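Side-chain contact in protein B (PDB 5H6I), which permeabilises membranes as a secreted pore-forming toxin, the CAMP factor of Streptococcus agalactiae, and binds the Fc part of IgG: residues 213-216 against 217-221. Sequence-based numbering, arbitrary orientation.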
loop_
_atom_site.group_PDB
_atom_site.type_symbol
_atom_site.label_atom_id
_atom_site.label_comp_id
_atom_site.label_asym_id
_atom_site.label_seq_id
_atom_site.Cartn_x
_atom_site.Cartn_y
_atom_site.Cartn_z
ATOM N N ILE A 213 15.515 -2.429 -19.451
ATOM C CA ILE A 213 14.375 -2.725 -18.589
ATOM C C ILE A 213 14.565 -4.073 -17.907
ATOM O O ILE A 213 14.384 -4.204 -16.691
ATOM C CB ILE A 213 13.064 -2.678 -19.395
ATOM C CG1 ILE A 213 12.823 -1.271 -19.943
ATOM C CG2 ILE A 213 11.892 -3.124 -18.535
ATOM C CD1 ILE A 213 11.628 -1.172 -20.867
ATOM N N THR A 214 14.942 -5.096 -18.682
ATOM C CA THR A 214 15.219 -6.406 -18.102
ATOM C C THR A 214 16.382 -6.345 -17.119
ATOM O O THR A 214 16.372 -7.043 -16.099
ATOM C CB THR A 214 15.506 -7.419 -19.213
ATOM O OG1 THR A 214 14.364 -7.524 -20.073
ATOM C CG2 THR A 214 15.818 -8.790 -18.631
ATOM N N HIS A 215 17.385 -5.507 -17.400
ATOM C CA HIS A 215 18.509 -5.367 -16.480
ATOM C C HIS A 215 18.079 -4.705 -15.177
ATOM O O HIS A 215 18.548 -5.084 -14.097
ATOM C CB HIS A 215 19.634 -4.570 -17.140
ATOM C CG HIS A 215 20.770 -4.253 -16.219
ATOM N ND1 HIS A 215 20.843 -3.077 -15.504
ATOM C CD2 HIS A 215 21.878 -4.959 -15.893
ATOM C CE1 HIS A 215 21.946 -3.071 -14.780
ATOM N NE2 HIS A 215 22.593 -4.203 -14.997
ATOM N N ALA A 216 17.190 -3.710 -15.256
ATOM C CA ALA A 216 16.689 -3.074 -14.043
ATOM C C ALA A 216 15.873 -4.046 -13.201
ATOM O O ALA A 216 15.877 -3.952 -11.968
ATOM C CB ALA A 216 15.854 -1.844 -14.399
ATOM N N VAL A 217 15.170 -4.981 -13.845
ATOM C CA VAL A 217 14.443 -6.009 -13.105
ATOM C C VAL A 217 15.410 -6.902 -12.342
ATOM O O VAL A 217 15.109 -7.352 -11.229
ATOM C CB VAL A 217 13.551 -6.823 -14.063
ATOM C CG1 VAL A 217 12.848 -7.949 -13.322
ATOM C CG2 VAL A 217 12.532 -5.919 -14.738
ATOM N N GLY A 218 16.587 -7.164 -12.914
ATOM C CA GLY A 218 17.587 -7.942 -12.201
ATOM C C GLY A 218 18.097 -7.237 -10.960
ATOM O O GLY A 218 18.371 -7.877 -9.940
ATOM N N VAL A 219 18.234 -5.911 -11.027
ATOM C CA VAL A 219 18.626 -5.147 -9.847
ATOM C C VAL A 219 17.520 -5.184 -8.800
ATOM O O VAL A 219 17.785 -5.314 -7.599
ATOM C CB VAL A 219 18.986 -3.704 -10.244
ATOM C CG1 VAL A 219 19.096 -2.816 -9.013
ATOM C CG2 VAL A 219 20.283 -3.682 -11.038
ATOM N N GLN A 220 16.262 -5.082 -9.240
ATOM C CA GLN A 220 15.140 -5.146 -8.310
ATOM C C GLN A 220 15.053 -6.506 -7.628
ATOM O O GLN A 220 14.686 -6.588 -6.450
ATOM C CB GLN A 220 13.838 -4.827 -9.048
ATOM C CG GLN A 220 12.571 -5.225 -8.308
ATOM C CD GLN A 220 11.328 -4.589 -8.897
ATOM O OE1 GLN A 220 11.384 -3.494 -9.456
ATOM N NE2 GLN A 220 10.197 -5.273 -8.776
ATOM N N LEU A 221 15.396 -7.578 -8.340
ATOM C CA LEU A 221 15.353 -8.920 -7.772
ATOM C C LEU A 221 16.603 -9.271 -6.976
ATOM O O LEU A 221 16.650 -10.350 -6.375
ATOM C CB LEU A 221 15.145 -9.953 -8.883
ATOM C CG LEU A 221 13.798 -9.903 -9.607
ATOM C CD1 LEU A 221 13.874 -10.645 -10.932
ATOM C CD2 LEU A 221 12.693 -10.474 -8.733
#
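His215 and Val219 touch one turn apart near the C-terminal end of helix 203-220, the middle one, in chain order, of the three-helix bundle that ends this all-helical CAMP factor. Four successive i to i+4 backbone hydrogen bonds establish the alpha-helical geometry. Val217 N donates to Ile213 O at 3.1 Å, and the last of the four bonds joining 213-216 to 217-221 runs from Gln220 N to Ala216 O, 3.0 Å apart and the straightest of them, with an N-H...O angle of 157°.

The well-packed side faces the two neighbouring helices. Ile213 and Ala216 are buried: both meet Leu237 of helix 227-245, while Arg190 of helix 179-196 touches Ile213 and Leu182 touches Ala216. Val217 and Gln220 continue this face against Ile186, and the amide NE2 of Gln220 is hydrogen-bonded to Asp183. Ile213 and Ala216 each touch both helices, so 203-220 packs against the two in the bundle.

Towards solvent the side chains meet more loosely. The imidazole of His215 leaves with CG anti to the backbone N (chi1 174°), and its CE1 reaches Val219 CG2 at only 4.1 Å, obliquely to the ring; ND1 is hydrogen-bonded to Glu233 of helix 227-245, which limits how the ring can turn. Exposed Thr214 bends its OG1 back to the carbonyl of Asn210 and lies beside a sulfate ion, probably from the crystallisation liquor, while Gly218 adds no side chain to this surface.

Val217 sets its two methyls apart: CG1 is anti to the backbone N (chi1 177°), leaving CG2 beside that nitrogen, 3.2 Å from Ile213 O.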